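Local coordinates for protein HpuA (PDB 5EC6) that binds haemoglobin as an outer-membrane lipoprotein receptor, probably helping the bacterium to capture iron from its host, at residues 159-164 / 278-283; 170-175 / 307-312; 181-186 / 294-299; 188-193 / 229-234. All coordinates share one frame; numbering follows the deposited sequence. Where two conformers were deposited one is given.

Interaction 1 (159-164 / 278-283); sequences TDTLQG and HPSGGE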
loop_
_atom_site.group_PDB
_atom_site.type_symbol
_atom_site.label_atom_id
_atom_site.label_comp_id
_atom_site.label_asym_id
_atom_site.label_seq_id
_atom_site.Cartn_x
_atom_site.Cartn_y
_atom_site.Cartn_z
ATOM N N THR A 159 8.414 0.753 15.939
ATOM C CA THR A 159 9.862 0.529 15.896
ATOM C C THR A 159 10.312 -0.444 16.975
ATOM O O THR A 159 11.236 -1.188 16.777
ATOM C CB THR A 159 10.658 1.842 15.994
ATOM O OG1 THR A 159 10.314 2.511 17.214
ATOM C CG2 THR A 159 10.354 2.764 14.811
ATOM N N ASP A 160 9.570 -0.514 18.095
ATOM C CA ASP A 160 9.979 -1.434 19.154
ATOM C C ASP A 160 9.737 -2.926 18.912
ATOM O O ASP A 160 10.245 -3.776 19.644
ATOM C CB ASP A 160 9.446 -0.947 20.527
ATOM C CG ASP A 160 7.972 -0.918 20.632
ATOM O OD1 ASP A 160 7.249 -1.398 19.722
ATOM O OD2 ASP A 160 7.532 -0.349 21.686
ATOM N N THR A 161 9.042 -3.276 17.810
ATOM C CA THR A 161 8.866 -4.623 17.463
ATOM C C THR A 161 9.283 -4.939 16.032
ATOM O O THR A 161 8.885 -5.965 15.513
ATOM C CB THR A 161 7.408 -5.027 17.681
ATOM O OG1 THR A 161 6.561 -4.143 16.953
ATOM C CG2 THR A 161 7.055 -4.907 19.193
ATOM N N LEU A 162 10.143 -4.100 15.487
ATOM C CA LEU A 162 10.802 -4.415 14.169
ATOM C C LEU A 162 11.676 -5.642 14.312
ATOM O O LEU A 162 12.058 -6.038 15.451
ATOM C CB LEU A 162 11.610 -3.229 13.688
ATOM C CG LEU A 162 10.850 -1.982 13.135
ATOM C CD1 LEU A 162 11.772 -0.813 12.970
ATOM C CD2 LEU A 162 10.061 -2.331 11.861
ATOM N N GLN A 163 11.934 -6.321 13.205
ATOM C CA GLN A 163 12.681 -7.565 13.261
ATOM C C GLN A 163 14.032 -7.412 13.935
ATOM O O GLN A 163 14.765 -6.466 13.669
ATOM C CB GLN A 163 12.858 -8.215 11.881
ATOM C CG GLN A 163 13.601 -7.375 10.854
ATOM C CD GLN A 163 13.719 -8.167 9.590
ATOM O OE1 GLN A 163 12.732 -8.347 8.890
ATOM N NE2 GLN A 163 14.893 -8.760 9.339
ATOM N N GLY A 164 14.321 -8.385 14.813
ATOM C CA GLY A 164 15.633 -8.405 15.503
ATOM C C GLY A 164 15.610 -7.646 16.828
ATOM O O GLY A 164 16.518 -7.820 17.644
ATOM N N HIS A 278 5.589 -12.817 14.913
ATOM C CA HIS A 278 6.217 -12.090 13.772
ATOM C C HIS A 278 6.405 -10.653 14.158
ATOM O O HIS A 278 5.515 -10.006 14.770
ATOM C CB HIS A 278 5.337 -12.095 12.507
ATOM C CG HIS A 278 5.086 -13.446 11.950
ATOM N ND1 HIS A 278 6.104 -14.286 11.577
ATOM C CD2 HIS A 278 3.933 -14.152 11.805
ATOM C CE1 HIS A 278 5.589 -15.438 11.167
ATOM N NE2 HIS A 278 4.276 -15.382 11.315
ATOM N N PRO A 279 7.527 -10.053 13.750
ATOM C CA PRO A 279 7.788 -8.655 14.032
ATOM C C PRO A 279 6.802 -7.745 13.282
ATOM O O PRO A 279 6.122 -8.212 12.330
ATOM C CB PRO A 279 9.261 -8.453 13.523
ATOM C CG PRO A 279 9.539 -9.596 12.649
ATOM C CD PRO A 279 8.605 -10.715 12.985
ATOM N N SER A 280 6.783 -6.497 13.687
ATOM C CA SER A 280 6.124 -5.427 12.940
ATOM C C SER A 280 6.767 -5.309 11.572
ATOM O O SER A 280 7.866 -5.855 11.336
ATOM C CB SER A 280 6.201 -4.143 13.692
ATOM O OG SER A 280 7.500 -3.627 13.773
ATOM N N GLY A 281 6.099 -4.581 10.694
ATOM C CA GLY A 281 6.634 -4.341 9.338
ATOM C C GLY A 281 6.362 -5.411 8.340
ATOM O O GLY A 281 7.126 -5.602 7.388
ATOM N N GLY A 282 5.264 -6.140 8.518
ATOM C CA GLY A 282 4.844 -7.086 7.569
ATOM C C GLY A 282 4.310 -6.554 6.223
ATOM O O GLY A 282 4.048 -7.355 5.326
ATOM N N GLU A 283 4.100 -5.250 6.161
ATOM C CA GLU A 283 3.714 -4.568 4.949
ATOM C C GLU A 283 4.612 -3.365 4.707
ATOM O O GLU A 283 5.331 -2.894 5.605
ATOM C CB GLU A 283 2.221 -4.208 4.986
ATOM C CG GLU A 283 1.399 -5.479 5.113
ATOM C CD GLU A 283 -0.082 -5.272 5.345
ATOM O OE1 GLU A 283 -0.542 -4.141 5.401
ATOM O OE2 GLU A 283 -0.803 -6.325 5.450
HETATM O O HOH W 1 10.551 -5.525 10.816
#

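Interaction 2 (170-175 / 307-312); sequences RPTGKA and YNAADT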
loop_
_atom_site.group_PDB
_atom_site.type_symbol
_atom_site.label_atom_id
_atom_site.label_comp_id
_atom_site.label_asym_id
_atom_site.label_seq_id
_atom_site.Cartn_x
_atom_site.Cartn_y
_atom_site.Cartn_z
ATOM N N ARG A 170 17.788 -3.748 18.621
ATOM C CA ARG A 170 17.690 -2.895 17.439
ATOM C C ARG A 170 17.286 -3.785 16.288
ATOM O O ARG A 170 17.443 -4.997 16.373
ATOM C CB ARG A 170 19.046 -2.277 17.110
ATOM C CG ARG A 170 20.094 -3.279 16.641
ATOM C CD ARG A 170 21.462 -2.653 16.370
ATOM N NE ARG A 170 22.331 -3.662 15.766
ATOM C CZ ARG A 170 22.913 -4.647 16.429
ATOM N NH1 ARG A 170 22.811 -4.730 17.750
ATOM N NH2 ARG A 170 23.643 -5.541 15.788
ATOM N N PRO A 171 16.861 -3.158 15.166
ATOM C CA PRO A 171 16.523 -3.990 14.020
ATOM C C PRO A 171 17.766 -4.621 13.411
ATOM O O PRO A 171 18.831 -3.956 13.292
ATOM C CB PRO A 171 15.860 -3.010 13.054
ATOM C CG PRO A 171 15.390 -1.876 13.910
ATOM C CD PRO A 171 16.418 -1.773 15.002
ATOM N N THR A 172 17.614 -5.864 13.002
ATOM C CA THR A 172 18.698 -6.641 12.359
ATOM C C THR A 172 18.196 -7.499 11.204
ATOM O O THR A 172 17.009 -7.819 11.109
ATOM C CB THR A 172 19.418 -7.573 13.370
ATOM O OG1 THR A 172 18.515 -8.603 13.835
ATOM C CG2 THR A 172 19.939 -6.767 14.576
ATOM N N GLY A 173 19.100 -7.918 10.343
ATOM C CA GLY A 173 18.786 -8.889 9.323
ATOM C C GLY A 173 18.161 -8.262 8.084
ATOM O O GLY A 173 18.406 -7.141 7.778
ATOM N N LYS A 174 17.396 -9.074 7.380
ATOM C CA LYS A 174 16.874 -8.689 6.075
ATOM C C LYS A 174 15.416 -9.144 5.965
ATOM O O LYS A 174 14.998 -10.107 6.590
ATOM C CB LYS A 174 17.713 -9.268 4.931
ATOM C CG LYS A 174 19.023 -8.517 4.731
ATOM C CD LYS A 174 19.929 -9.141 3.669
ATOM C CE LYS A 174 19.367 -8.989 2.256
ATOM N NZ LYS A 174 20.289 -9.466 1.179
ATOM N N ALA A 175 14.675 -8.433 5.125
ATOM C CA ALA A 175 13.313 -8.857 4.750
ATOM C C ALA A 175 13.043 -8.501 3.303
ATOM O O ALA A 175 13.516 -7.476 2.817
ATOM C CB ALA A 175 12.313 -8.101 5.592
ATOM N N TYR A 307 11.455 -13.141 5.903
ATOM C CA TYR A 307 12.384 -12.339 6.696
ATOM C C TYR A 307 13.277 -13.223 7.511
ATOM O O TYR A 307 12.956 -14.397 7.797
ATOM C CB TYR A 307 11.642 -11.337 7.607
ATOM C CG TYR A 307 10.861 -11.974 8.727
ATOM C CD1 TYR A 307 9.541 -12.418 8.520
ATOM C CD2 TYR A 307 11.430 -12.174 9.964
ATOM C CE1 TYR A 307 8.823 -13.037 9.548
ATOM C CE2 TYR A 307 10.728 -12.771 10.975
ATOM C CZ TYR A 307 9.435 -13.199 10.780
ATOM O OH TYR A 307 8.734 -13.797 11.816
ATOM N N ASN A 308 14.464 -12.689 7.831
ATOM C CA ASN A 308 15.432 -13.396 8.665
ATOM C C ASN A 308 16.194 -12.371 9.483
ATOM O O ASN A 308 17.048 -11.658 8.964
ATOM C CB ASN A 308 16.402 -14.195 7.791
ATOM C CG ASN A 308 17.398 -14.976 8.624
ATOM O OD1 ASN A 308 17.304 -15.006 9.840
ATOM N ND2 ASN A 308 18.335 -15.607 7.960
ATOM N N ALA A 309 15.879 -12.297 10.766
ATOM C CA ALA A 309 16.551 -11.364 11.626
ATOM C C ALA A 309 18.039 -11.681 11.824
ATOM O O ALA A 309 18.819 -10.800 12.173
ATOM C CB ALA A 309 15.872 -11.357 12.985
ATOM N N ALA A 310 18.408 -12.947 11.578
ATOM C CA ALA A 310 19.771 -13.409 11.756
ATOM C C ALA A 310 20.672 -13.244 10.537
ATOM O O ALA A 310 21.887 -13.556 10.612
ATOM C CB ALA A 310 19.773 -14.866 12.230
ATOM N N ASP A 311 20.150 -12.736 9.415
ATOM C CA ASP A 311 20.953 -12.587 8.219
ATOM C C ASP A 311 22.022 -11.541 8.439
ATOM O O ASP A 311 21.725 -10.446 8.901
ATOM C CB ASP A 311 20.027 -12.177 7.053
ATOM C CG ASP A 311 20.687 -12.349 5.693
ATOM O OD1 ASP A 311 21.921 -12.273 5.598
ATOM O OD2 ASP A 311 19.989 -12.669 4.749
ATOM N N THR A 312 23.291 -11.915 8.169
ATOM C CA THR A 312 24.400 -11.018 8.360
ATOM C C THR A 312 24.898 -10.398 7.032
ATOM O O THR A 312 25.929 -9.707 7.010
ATOM C CB THR A 312 25.577 -11.766 9.025
ATOM O OG1 THR A 312 25.942 -12.862 8.190
ATOM C CG2 THR A 312 25.173 -12.248 10.400
HETATM O O HOH W 2 20.918 -12.353 2.167
#

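Interaction 3 (181-186 / 294-299); sequences GLRVKN and SPLNAS. With GOL (glycerol), chain C.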
loop_
_atom_site.group_PDB
_atom_site.type_symbol
_atom_site.label_atom_id
_atom_site.label_comp_id
_atom_site.label_asym_id
_atom_site.label_seq_id
_atom_site.Cartn_x
_atom_site.Cartn_y
_atom_site.Cartn_z
ATOM N N GLY A 181 3.353 -1.655 -7.939
ATOM C CA GLY A 181 3.412 -0.224 -8.236
ATOM C C GLY A 181 2.233 0.225 -9.064
ATOM O O GLY A 181 1.698 -0.572 -9.867
ATOM N N LEU A 182 1.839 1.458 -8.817
ATOM C CA LEU A 182 0.675 2.074 -9.458
ATOM C C LEU A 182 1.063 3.450 -9.976
ATOM O O LEU A 182 1.633 4.283 -9.261
ATOM C CB LEU A 182 -0.470 2.188 -8.461
ATOM C CG LEU A 182 -1.627 3.115 -8.892
ATOM C CD1 LEU A 182 -2.418 2.283 -9.862
ATOM C CD2 LEU A 182 -2.492 3.567 -7.715
ATOM N N ARG A 183 0.698 3.708 -11.246
ATOM C CA ARG A 183 0.762 5.028 -11.811
ATOM C C ARG A 183 -0.638 5.358 -12.415
ATOM O O ARG A 183 -1.524 4.491 -12.483
ATOM C CB ARG A 183 1.841 5.112 -12.909
ATOM C CG ARG A 183 3.338 4.915 -12.429
ATOM C CD ARG A 183 4.267 4.957 -13.616
ATOM N NE ARG A 183 5.660 5.356 -13.352
ATOM C CZ ARG A 183 6.725 4.876 -13.980
ATOM N NH1 ARG A 183 6.647 3.867 -14.904
ATOM N NH2 ARG A 183 7.916 5.295 -13.584
ATOM N N VAL A 184 -0.827 6.618 -12.791
ATOM C CA VAL A 184 -2.028 7.031 -13.540
ATOM C C VAL A 184 -1.574 7.531 -14.903
ATOM O O VAL A 184 -0.734 8.427 -14.991
ATOM C CB VAL A 184 -2.835 8.096 -12.793
ATOM C CG1 VAL A 184 -4.026 8.486 -13.690
ATOM C CG2 VAL A 184 -3.325 7.583 -11.472
ATOM N N LYS A 185 -2.083 6.892 -15.945
ATOM C CA LYS A 185 -1.804 7.325 -17.317
ATOM C C LYS A 185 -3.123 7.479 -18.040
ATOM O O LYS A 185 -3.904 6.528 -18.098
ATOM C CB LYS A 185 -0.993 6.276 -18.057
ATOM C CG LYS A 185 -0.993 6.500 -19.581
ATOM C CD LYS A 185 0.062 5.655 -20.282
ATOM C CE LYS A 185 -0.343 4.192 -20.319
ATOM N NZ LYS A 185 0.787 3.431 -20.888
ATOM N N ASN A 186 -3.392 8.671 -18.575
ATOM C CA ASN A 186 -4.572 8.830 -19.442
ATOM C C ASN A 186 -5.830 8.288 -18.833
ATOM O O ASN A 186 -6.460 7.367 -19.389
ATOM C CB ASN A 186 -4.359 8.087 -20.760
ATOM C CG ASN A 186 -3.518 8.866 -21.728
ATOM O OD1 ASN A 186 -2.569 8.331 -22.310
ATOM N ND2 ASN A 186 -3.855 10.145 -21.907
ATOM N N SER A 294 4.187 15.042 -12.480
ATOM C CA SER A 294 4.753 14.102 -13.429
ATOM C C SER A 294 3.914 12.879 -13.604
ATOM O O SER A 294 3.499 12.265 -12.598
ATOM C CB SER A 294 6.158 13.672 -13.023
ATOM O OG SER A 294 6.634 12.623 -13.849
ATOM N N PRO A 295 3.671 12.442 -14.836
ATOM C CA PRO A 295 2.939 11.203 -15.035
ATOM C C PRO A 295 3.733 9.946 -14.663
ATOM O O PRO A 295 3.147 8.876 -14.647
ATOM C CB PRO A 295 2.641 11.211 -16.557
ATOM C CG PRO A 295 3.790 11.991 -17.111
ATOM C CD PRO A 295 4.000 13.107 -16.122
ATOM N N LEU A 296 5.033 10.066 -14.355
ATOM C CA LEU A 296 5.864 8.972 -13.911
ATOM C C LEU A 296 5.620 8.660 -12.440
ATOM O O LEU A 296 6.058 7.615 -11.960
ATOM C CB LEU A 296 7.343 9.253 -14.129
ATOM C CG LEU A 296 7.743 9.521 -15.576
ATOM C CD1 LEU A 296 9.223 9.853 -15.614
ATOM C CD2 LEU A 296 7.432 8.325 -16.468
ATOM N N ASN A 297 4.957 9.572 -11.728
ATOM C CA ASN A 297 4.850 9.405 -10.260
ATOM C C ASN A 297 4.033 8.176 -9.925
ATOM O O ASN A 297 3.066 7.803 -10.601
ATOM C CB ASN A 297 4.245 10.637 -9.589
ATOM C CG ASN A 297 5.143 11.867 -9.709
ATOM O OD1 ASN A 297 6.261 11.760 -10.200
ATOM N ND2 ASN A 297 4.703 12.992 -9.167
ATOM N N ALA A 298 4.448 7.524 -8.845
ATOM C CA ALA A 298 3.910 6.186 -8.481
ATOM C C ALA A 298 3.633 6.111 -6.993
ATOM O O ALA A 298 4.335 6.738 -6.189
ATOM C CB ALA A 298 4.884 5.091 -8.837
ATOM N N SER A 299 2.653 5.303 -6.634
ATOM C CA SER A 299 2.591 4.714 -5.296
ATOM C C SER A 299 2.824 3.222 -5.364
ATOM O O SER A 299 2.774 2.606 -6.412
ATOM C CB SER A 299 1.253 5.049 -4.615
ATOM O OG SER A 299 0.163 4.534 -5.382
HETATM C C1 GOL C . 4.319 5.451 -16.911
HETATM O O1 GOL C . 5.113 6.587 -16.614
HETATM C C2 GOL C . 2.924 5.833 -17.385
HETATM O O2 GOL C . 2.305 4.665 -17.907
HETATM C C3 GOL C . 2.090 6.359 -16.234
HETATM O O3 GOL C . 1.433 7.587 -16.534
HETATM O O HOH W 3 1.375 8.522 -12.511
#

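Interaction 4 (188-193 / 229-234); sequences RAVTSS and SEFGDS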
loop_
_atom_site.group_PDB
_atom_site.type_symbol
_atom_site.label_atom_id
_atom_site.label_comp_id
_atom_site.label_asym_id
_atom_site.label_seq_id
_atom_site.Cartn_x
_atom_site.Cartn_y
_atom_site.Cartn_z
ATOM N N ARG A 188 -6.525 6.260 -16.644
ATOM C CA ARG A 188 -6.537 4.903 -16.123
ATOM C C ARG A 188 -5.420 4.708 -15.113
ATOM O O ARG A 188 -4.362 5.326 -15.179
ATOM C CB ARG A 188 -6.411 3.885 -17.226
ATOM C CG ARG A 188 -7.807 3.760 -17.882
ATOM C CD ARG A 188 -7.738 2.914 -19.091
ATOM N NE ARG A 188 -7.807 1.503 -18.779
ATOM C CZ ARG A 188 -8.884 0.808 -18.439
ATOM N NH1 ARG A 188 -10.110 1.368 -18.281
ATOM N NH2 ARG A 188 -8.721 -0.489 -18.253
ATOM N N ALA A 189 -5.695 3.822 -14.207
ATOM C CA ALA A 189 -4.661 3.285 -13.357
ATOM C C ALA A 189 -3.880 2.198 -14.070
ATOM O O ALA A 189 -4.456 1.306 -14.702
ATOM C CB ALA A 189 -5.305 2.713 -12.101
ATOM N N VAL A 190 -2.558 2.243 -13.952
ATOM C CA VAL A 190 -1.716 1.266 -14.584
ATOM C C VAL A 190 -0.808 0.657 -13.505
ATOM O O VAL A 190 -0.360 1.353 -12.592
ATOM C CB VAL A 190 -0.906 1.846 -15.755
ATOM C CG1 VAL A 190 -1.862 2.202 -16.898
ATOM C CG2 VAL A 190 -0.091 3.073 -15.403
ATOM N N THR A 191 -0.608 -0.634 -13.617
ATOM C CA THR A 191 0.082 -1.408 -12.576
ATOM C C THR A 191 1.267 -2.177 -13.097
ATOM O O THR A 191 1.359 -2.575 -14.287
ATOM C CB THR A 191 -0.886 -2.303 -11.808
ATOM O OG1 THR A 191 -1.703 -3.084 -12.729
ATOM C CG2 THR A 191 -1.769 -1.478 -10.905
ATOM N N SER A 192 2.228 -2.404 -12.199
ATOM C CA SER A 192 3.414 -3.179 -12.502
ATOM C C SER A 192 3.083 -4.652 -12.765
ATOM O O SER A 192 2.067 -5.166 -12.317
ATOM C CB SER A 192 4.416 -3.058 -11.343
ATOM O OG SER A 192 3.836 -3.484 -10.141
ATOM N N SER A 193 3.961 -5.323 -13.518
ATOM C CA SER A 193 3.654 -6.687 -13.989
ATOM C C SER A 193 3.577 -7.652 -12.863
ATOM O O SER A 193 4.464 -7.701 -11.971
ATOM C CB SER A 193 4.678 -7.166 -15.003
ATOM O OG SER A 193 4.672 -6.316 -16.131
ATOM N N SER A 229 3.931 -2.373 -21.013
ATOM C CA SER A 229 3.456 -1.387 -21.970
ATOM C C SER A 229 2.467 -0.397 -21.399
ATOM O O SER A 229 2.368 0.669 -21.925
ATOM C CB SER A 229 2.761 -2.104 -23.150
ATOM O OG SER A 229 1.619 -2.829 -22.692
ATOM N N GLU A 230 1.765 -0.742 -20.311
ATOM C CA GLU A 230 0.819 0.172 -19.685
ATOM C C GLU A 230 1.478 1.036 -18.586
ATOM O O GLU A 230 1.348 2.271 -18.524
ATOM C CB GLU A 230 -0.342 -0.621 -19.077
ATOM C CG GLU A 230 -1.161 -1.462 -20.088
ATOM C CD GLU A 230 -1.607 -0.619 -21.257
ATOM O OE1 GLU A 230 -2.239 0.430 -21.022
ATOM O OE2 GLU A 230 -1.247 -0.971 -22.403
ATOM N N PHE A 231 2.149 0.344 -17.684
ATOM C CA PHE A 231 2.822 1.002 -16.573
ATOM C C PHE A 231 3.945 1.924 -17.020
ATOM O O PHE A 231 4.217 2.928 -16.368
ATOM C CB PHE A 231 3.371 -0.059 -15.632
ATOM C CG PHE A 231 3.977 0.500 -14.354
ATOM C CD1 PHE A 231 3.167 0.858 -13.269
ATOM C CD2 PHE A 231 5.331 0.661 -14.253
ATOM C CE1 PHE A 231 3.736 1.331 -12.078
ATOM C CE2 PHE A 231 5.898 1.164 -13.075
ATOM C CZ PHE A 231 5.103 1.489 -12.002
ATOM N N GLY A 232 4.633 1.566 -18.099
ATOM C CA GLY A 232 5.812 2.287 -18.533
ATOM C C GLY A 232 7.046 1.630 -17.992
ATOM O O GLY A 232 7.028 0.432 -17.707
ATOM N N ASP A 233 8.117 2.413 -17.936
ATOM C CA ASP A 233 9.434 1.899 -17.611
ATOM C C ASP A 233 9.404 1.392 -16.155
ATOM O O ASP A 233 8.713 1.949 -15.280
ATOM C CB ASP A 233 10.497 2.933 -17.771
ATOM C CG ASP A 233 10.664 3.377 -19.238
ATOM O OD1 ASP A 233 10.486 2.506 -20.139
ATOM O OD2 ASP A 233 11.005 4.539 -19.461
ATOM N N SER A 234 10.172 0.361 -15.928
ATOM C CA SER A 234 10.429 -0.110 -14.555
ATOM C C SER A 234 10.975 1.036 -13.695
ATOM O O SER A 234 11.609 1.962 -14.177
ATOM C CB SER A 234 11.399 -1.276 -14.541
ATOM O OG SER A 234 10.860 -2.394 -15.245
#

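Interaction 1 (159-164 / 278-283)
Pro279 and Ser280 pass alongside Thr161, Leu162 and Gln163, and the backbones are tied by one direct hydrogen bond and one water bridge. Ser280 N donates to Thr161 O at 2.8 Å, with an N-H...O angle of 149°; the donor approaches from above the carbonyl plane, 47° out of it. Two residues past Thr161, Gln163 N donates to water 1 at 2.9 Å, and the water donates to Ser280 O at 2.8 Å, so both the N and the O of Ser280 are engaged with the same neighbouring loop.

The contact joins two irregular connections of the beta barrel. Segment 159-164 leads from strand 148-154 to the short helix 165-168, with Gly164 as its N-cap, while 278-283 leads into strand 283-289 through a classic beta bulge, in which Gly282 and Glu283 both face Phe265. Arg304 of strand 298-308 also holds Pro279 O and Ser280 O.

Among the side-chain hydroxyls, Ser280 OG lies between its own backbone N and carbonyl carbon (chi1 68°), which sets it against the Thr161-Leu162 peptide, 3.2 Å from Thr161 C. Its hydrogen bond goes to Pro158 O, whereas Thr161 OG1 is bonded to Glu268.

Packing fills in around these bonds. The Pro279 ring presses its CB to 3.2 Å from Thr161 O and its CG to 3.7 Å from Gln163 CB. Leu162 brings its CD2 branch to 3.4 Å from Ser280 OG. The amide end of Gln163 points onward, NE2 donating to Thr172 O and Lys174 O.

Interaction 2 (170-175 / 307-312)
Asn308 O is approached by three groups at once. Lys174 N donates to it at 3.1 Å from above the carbonyl plane, Gly173 CA makes a CH...O contact at 3.3 Å, and Asp311 N adds a weak bond from within the turn. The return bond, Asn308 N to Lys174 O, is 2.9 Å long and nearly straight at 171°. Lys174 and Asn308 thus form an antiparallel hydrogen-bonded pair, and Ala175 with Tyr307 the adjoining non-hydrogen-bonded pair, their CB atoms 3.9 Å apart.

Strand 174-185 begins here and strand 298-308 ends; their pairing closes the antiparallel ring of the barrel. From Asn308 to Asp311 the chain makes a type I turn, overlaid by an Asx turn in which Asn308 OD1 accepts from Ala310 N. Thr172 OG1 reaches the same turn and donates to Ala309 O at 2.8 Å. Gly173 packs its CA against the turn, with a CH...O contact to Asp311 O at 3.4 Å.

Lys174 and Asp311 cross obliquely. Asp311 CG lies anti to its backbone N (chi1 -165°), 3.9 Å from Lys174 CD. In the lysine conformer given, one of two, water 2 accepts from Lys174 NZ and donates to Asp311 OD2 at 2.8 Å, and the ammonium group makes a salt bridge with Asp315 and bonds Ser317 O. Asp311 OD1 accepts from Ser313 N.

Interaction 3 (181-186 / 294-299)
Arg183 NE donates to Leu296 O over 2.7 Å, with the oxygen at the edge of the guanidinium and in its plane; NH2 adds a weak, longer bond to the same atom. The chain is extended from CG to NE, bringing NE to Leu296 O; the two side chains lie side by side, pointing the same way. Farther out, Arg183 NH1 bonds Asp233 O and Phe231 O, NH2 bonds Ser253 OG, and Phe231 makes a cation-pi contact.

Leu182 and Ser299 exchange backbone bonds, Leu182 N to Ser299 O at 2.8 Å and Ser299 N to Leu182 O at 3.0 Å. Where the strands diverge, water 3 takes over, accepting from Val184 N at 2.9 Å and sitting 2.7 Å from Asn297 O. A glycerol, probably from crystallisation, places O3 within 2.8 Å of Val184 O.

Leu296 CD2 lies over one guanidinium face, toward the rim. Ala298 CB rests 3.9 Å from Arg183 CG, and Leu182 CD2 meets Ser299 OG, which is hydrogen-bonded to Gly139 O.

The type I turn from Ser294 to Asn297, with an ST turn at Ser294, leads into strand 298-308, which pairs with 174-185 to close the antiparallel barrel.

Interaction 4 (188-193 / 229-234)
Phe231 lays its ring against the backbone from Val190 to Ser192. Over one face is Ser192 CA, 4.0 Å above the plane and offset toward the rim; at the edge, near the ring plane, is the carbonyl of Val190, whose O is 3.6 Å from Phe231 CD1. CD1 is also 3.6 Å from Ser192 N. Phe231 CG is anti to the backbone N (chi1 -174°), which sets it 4.0 Å from Thr191 C, and Phe231 CB stays 3.5 Å from Thr191 O. Ile225 packs on the Phe231 side chain as well.

Val190 faces the preceding peptide of the loop. Its CG2 lies 3.5 Å from Glu230 O, and CG1 is 3.9 Å from Glu230 CB, the two side chains crossing at about a right angle.

The neighbouring Asn228 bonds to both segments: its ND2 donates to Thr191 O and is bonded to Ser193 OG, while its OD1 accepts from the N atoms of Glu230 and Phe231. That one amide bridges the two segments.

Direct contact between the segments is therefore a matter of shape, an aromatic ring and a valine seated on peptide groups, while polar atoms on the seam, such as Thr191 O and Glu230 O, find hydrogen bonds in Asn228 and Lys185 alongside.

The four contacts form two clusters, and interaction 1 lies on the other side of the chain's centre from interactions 3 and 4. Interactions 1 and 2 have centres 10 Å apart and touch: Tyr307 OH is 2.7 Å from His278 ND1, a probable hydrogen bond, and Gln163 OE1 packs 3.3 Å from Ala175 CB. Interactions 3 and 4, centred 8 Å apart, meet where Lys185 NZ comes 2.7 Å from Glu230 O, again a probable hydrogen bond. The clusters are joined through the wall itself, because interactions 2 and 3 both use strands 174-185 and 298-308, with centres 32 Å apart. Strand 188-191 follows 174-185 in the chain and pairs with it antiparallel. The glycerol belongs to the second cluster.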